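Local coordinates for GTPase-activating protein skywalker (Drosophila melanogaster, PDB 6R82) that acts as a GTPase-activating protein for Rab35 to regulate synaptic vesicle protein turnover through endosomal trafficking, this chain being its TLDc domain, at residues F69-N81 and F128-G140. Numbering follows the deposited sequence.
Sequences FGAYCSSRWFERN and FMAADSKMITIGG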
# COMPACT_ATOMS: atom_id res chain seq x y z
N PHE A 69 2.83 9.15 -0.76
CA PHE A 69 3.28 7.91 -1.38
C PHE A 69 2.36 6.78 -0.91
O PHE A 69 1.45 6.99 -0.11
CB PHE A 69 4.75 7.63 -1.06
CG PHE A 69 5.06 7.60 0.41
CD1 PHE A 69 5.40 8.77 1.09
CD2 PHE A 69 5.02 6.41 1.12
CE1 PHE A 69 5.69 8.74 2.44
CE2 PHE A 69 5.30 6.38 2.47
CZ PHE A 69 5.64 7.55 3.13
N GLY A 70 2.60 5.58 -1.43
CA GLY A 70 1.72 4.47 -1.10
C GLY A 70 2.03 3.25 -1.94
O GLY A 70 3.14 3.09 -2.44
N ALA A 71 1.03 2.38 -2.06
CA ALA A 71 1.23 1.14 -2.80
C ALA A 71 -0.09 0.59 -3.32
O ALA A 71 -1.12 0.68 -2.66
CB ALA A 71 1.90 0.07 -1.92
N TYR A 72 -0.03 0.00 -4.51
CA TYR A 72 -1.08 -0.86 -5.01
C TYR A 72 -0.81 -2.27 -4.48
O TYR A 72 0.27 -2.82 -4.71
CB TYR A 72 -1.11 -0.82 -6.54
CG TYR A 72 -2.06 -1.79 -7.20
CD1 TYR A 72 -3.42 -1.49 -7.31
CD2 TYR A 72 -1.62 -2.99 -7.71
CE1 TYR A 72 -4.30 -2.37 -7.91
CE2 TYR A 72 -2.50 -3.88 -8.33
CZ TYR A 72 -3.84 -3.56 -8.42
OH TYR A 72 -4.70 -4.44 -9.01
N CYS A 73 -1.77 -2.84 -3.75
CA CYS A 73 -1.61 -4.15 -3.12
C CYS A 73 -2.48 -5.18 -3.83
O CYS A 73 -3.70 -5.03 -3.89
CB CYS A 73 -1.98 -4.07 -1.64
SG CYS A 73 -1.05 -2.79 -0.75
N SER A 74 -1.85 -6.25 -4.30
CA SER A 74 -2.57 -7.22 -5.12
C SER A 74 -3.55 -8.10 -4.33
O SER A 74 -4.52 -8.58 -4.91
CB SER A 74 -1.57 -8.12 -5.84
OG SER A 74 -0.75 -8.78 -4.88
N SER A 75 -3.34 -8.32 -3.03
CA SER A 75 -4.03 -9.41 -2.33
C SER A 75 -4.72 -8.91 -1.07
O SER A 75 -4.36 -7.87 -0.51
CB SER A 75 -3.04 -10.53 -1.97
OG SER A 75 -2.23 -10.84 -3.08
N ARG A 76 -5.71 -9.68 -0.61
CA ARG A 76 -6.42 -9.25 0.59
C ARG A 76 -5.53 -9.35 1.82
O ARG A 76 -4.71 -10.27 1.95
CB ARG A 76 -7.71 -10.05 0.79
CG ARG A 76 -7.65 -11.45 0.41
CD ARG A 76 -9.02 -12.10 0.34
NE ARG A 76 -8.71 -13.49 0.10
CZ ARG A 76 -8.96 -14.49 0.92
NH1 ARG A 76 -9.63 -14.29 2.05
NH2 ARG A 76 -8.58 -15.72 0.57
N TRP A 77 -5.65 -8.36 2.70
CA TRP A 77 -4.85 -8.40 3.93
C TRP A 77 -5.26 -9.57 4.81
O TRP A 77 -4.48 -9.98 5.67
CB TRP A 77 -4.97 -7.07 4.67
CG TRP A 77 -4.21 -5.93 3.98
CD1 TRP A 77 -4.74 -4.93 3.24
CD2 TRP A 77 -2.79 -5.71 4.00
NE1 TRP A 77 -3.75 -4.10 2.78
CE2 TRP A 77 -2.54 -4.56 3.23
CE3 TRP A 77 -1.71 -6.38 4.57
CZ2 TRP A 77 -1.25 -4.04 3.03
CZ3 TRP A 77 -0.41 -5.88 4.36
CH2 TRP A 77 -0.20 -4.71 3.61
N PHE A 78 -6.47 -10.12 4.60
CA PHE A 78 -6.88 -11.34 5.28
C PHE A 78 -5.84 -12.45 5.15
O PHE A 78 -5.72 -13.29 6.04
CB PHE A 78 -8.21 -11.82 4.69
CG PHE A 78 -8.80 -13.05 5.37
CD1 PHE A 78 -9.63 -12.90 6.47
CD2 PHE A 78 -8.55 -14.33 4.87
CE1 PHE A 78 -10.20 -14.02 7.09
CE2 PHE A 78 -9.11 -15.45 5.47
CZ PHE A 78 -9.93 -15.30 6.59
N GLU A 79 -5.09 -12.47 4.04
CA GLU A 79 -4.13 -13.54 3.81
C GLU A 79 -2.86 -13.42 4.66
O GLU A 79 -1.99 -14.28 4.55
CB GLU A 79 -3.77 -13.60 2.32
CG GLU A 79 -4.95 -14.13 1.46
CD GLU A 79 -4.63 -14.22 -0.04
OE1 GLU A 79 -3.47 -14.01 -0.43
OE2 GLU A 79 -5.56 -14.51 -0.82
N ARG A 80 -2.75 -12.39 5.50
CA ARG A 80 -1.56 -12.25 6.34
C ARG A 80 -1.35 -13.44 7.27
O ARG A 80 -0.23 -13.63 7.76
CB ARG A 80 -1.64 -10.95 7.15
CG ARG A 80 -2.81 -10.96 8.13
CD ARG A 80 -3.07 -9.58 8.73
NE ARG A 80 -4.11 -9.64 9.76
CZ ARG A 80 -5.42 -9.57 9.52
NH1 ARG A 80 -5.90 -9.44 8.27
NH2 ARG A 80 -6.27 -9.64 10.54
N ASN A 81 -2.40 -14.23 7.54
CA ASN A 81 -2.36 -15.30 8.53
C ASN A 81 -2.30 -16.68 7.91
O ASN A 81 -2.39 -17.67 8.63
CB ASN A 81 -3.56 -15.20 9.47
CG ASN A 81 -3.44 -14.05 10.44
OD1 ASN A 81 -2.38 -13.83 11.01
ND2 ASN A 81 -4.53 -13.31 10.63
N PHE A 128 6.28 -9.05 -0.97
CA PHE A 128 5.34 -7.98 -1.32
C PHE A 128 4.65 -7.37 -0.10
O PHE A 128 4.79 -6.17 0.15
CB PHE A 128 4.33 -8.53 -2.33
CG PHE A 128 4.97 -9.01 -3.60
CD1 PHE A 128 5.71 -8.15 -4.39
CD2 PHE A 128 4.87 -10.34 -3.98
CE1 PHE A 128 6.34 -8.60 -5.55
CE2 PHE A 128 5.49 -10.79 -5.14
CZ PHE A 128 6.23 -9.92 -5.92
N MET A 129 3.89 -8.17 0.65
CA MET A 129 3.06 -7.68 1.74
C MET A 129 3.27 -8.55 2.97
O MET A 129 3.45 -9.76 2.85
CB MET A 129 1.55 -7.70 1.38
CG MET A 129 1.16 -6.98 0.06
SD MET A 129 -0.49 -7.46 -0.55
CE MET A 129 -1.53 -6.76 0.73
N ALA A 130 3.22 -7.94 4.15
CA ALA A 130 3.25 -8.66 5.42
C ALA A 130 2.54 -7.82 6.47
O ALA A 130 2.57 -6.59 6.41
CB ALA A 130 4.68 -8.99 5.86
N ALA A 131 1.86 -8.48 7.42
CA ALA A 131 1.09 -7.73 8.41
C ALA A 131 0.80 -8.60 9.62
O ALA A 131 0.55 -9.80 9.49
CB ALA A 131 -0.24 -7.23 7.81
N ASP A 132 0.79 -7.98 10.79
CA ASP A 132 0.39 -8.69 12.01
C ASP A 132 -0.21 -7.67 12.97
O ASP A 132 -0.65 -6.59 12.55
CB ASP A 132 1.58 -9.48 12.60
CG ASP A 132 2.76 -8.59 13.01
OD1 ASP A 132 2.59 -7.37 13.22
OD2 ASP A 132 3.88 -9.15 13.13
N SER A 133 -0.22 -7.98 14.27
CA SER A 133 -0.85 -7.08 15.23
C SER A 133 0.04 -5.89 15.59
O SER A 133 -0.45 -4.93 16.19
CB SER A 133 -1.24 -7.83 16.50
OG SER A 133 -0.08 -8.15 17.27
N LYS A 134 1.33 -5.94 15.24
CA LYS A 134 2.25 -4.87 15.58
C LYS A 134 2.59 -3.96 14.40
O LYS A 134 2.98 -2.81 14.63
CB LYS A 134 3.56 -5.45 16.14
CG LYS A 134 3.41 -6.33 17.39
CD LYS A 134 2.64 -5.64 18.48
CE LYS A 134 3.57 -4.88 19.42
NZ LYS A 134 2.80 -3.98 20.33
N MET A 135 2.47 -4.45 13.17
CA MET A 135 2.93 -3.67 12.03
C MET A 135 2.28 -4.14 10.74
O MET A 135 1.81 -5.28 10.62
CB MET A 135 4.45 -3.75 11.88
CG MET A 135 4.95 -5.15 11.61
SD MET A 135 4.93 -5.63 9.86
CE MET A 135 4.55 -7.38 9.96
N ILE A 136 2.31 -3.24 9.76
CA ILE A 136 1.97 -3.54 8.39
C ILE A 136 3.14 -3.06 7.54
O ILE A 136 3.68 -1.98 7.78
CB ILE A 136 0.64 -2.87 7.99
CG1 ILE A 136 0.05 -3.51 6.75
CG2 ILE A 136 0.78 -1.36 7.82
CD1 ILE A 136 -1.45 -3.69 6.86
N THR A 137 3.58 -3.89 6.59
CA THR A 137 4.74 -3.53 5.79
C THR A 137 4.52 -3.96 4.34
O THR A 137 3.78 -4.90 4.06
CB THR A 137 6.04 -4.16 6.35
OG1 THR A 137 7.18 -3.69 5.61
CG2 THR A 137 6.00 -5.66 6.27
N ILE A 138 5.18 -3.25 3.42
CA ILE A 138 5.09 -3.52 1.99
C ILE A 138 6.48 -3.37 1.38
O ILE A 138 7.13 -2.34 1.57
CB ILE A 138 4.11 -2.57 1.27
CG1 ILE A 138 2.71 -2.66 1.89
CG2 ILE A 138 4.10 -2.84 -0.24
CD1 ILE A 138 1.82 -1.52 1.50
N GLY A 139 6.92 -4.38 0.64
CA GLY A 139 8.22 -4.33 -0.00
C GLY A 139 9.36 -4.72 0.92
O GLY A 139 9.82 -3.92 1.74
N GLY A 140 9.82 -5.97 0.81
CA GLY A 140 10.82 -6.50 1.71
C GLY A 140 12.06 -6.98 0.98
O GLY A 140 12.16 -6.90 -0.25
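The six-membered ring of W77 is clamped between M129 and I136, both from the hairpin 128-140. M129 CE stands 3.4 Å from the ring centroid and 10° off its normal, a CH-pi contact over the face. Over the opposite face I136 CD1 makes a matching CH-pi contact, also 3.4 Å from the centroid and just as close to the normal, its chain crossing the indole at about a right angle. I138 CG1 meets the indole edge in plane, 4.0 Å from W77 CH2, whereas A131 CB approaches obliquely. The M129 chain bends at chi3 (67°), which turns CE back onto the indole and leaves SD higher above the same face in a Met-aromatic contact; CE also rests 3.6 Å from C73 CB. No hydrogen bond joins the segments, so the antiparallel hairpin of strands 129-131 and 135-138 packs by side chains against the end of strand 68-73 and the 3-10 turn 77-81 within the TLDc domain; helix 44-51 adds V51 against W77 and F47 and Y48 against I136. An alanine in place of W77 would remove the indole separating M129 from I136 and is likely to leave both side chains without their shared aromatic partner. Farther along, R80 lays CD 3.8 Å from A131 CB; its NH1 donates to W77 O from above the carbonyl plane (61° out of it) and forms a salt bridge with E52.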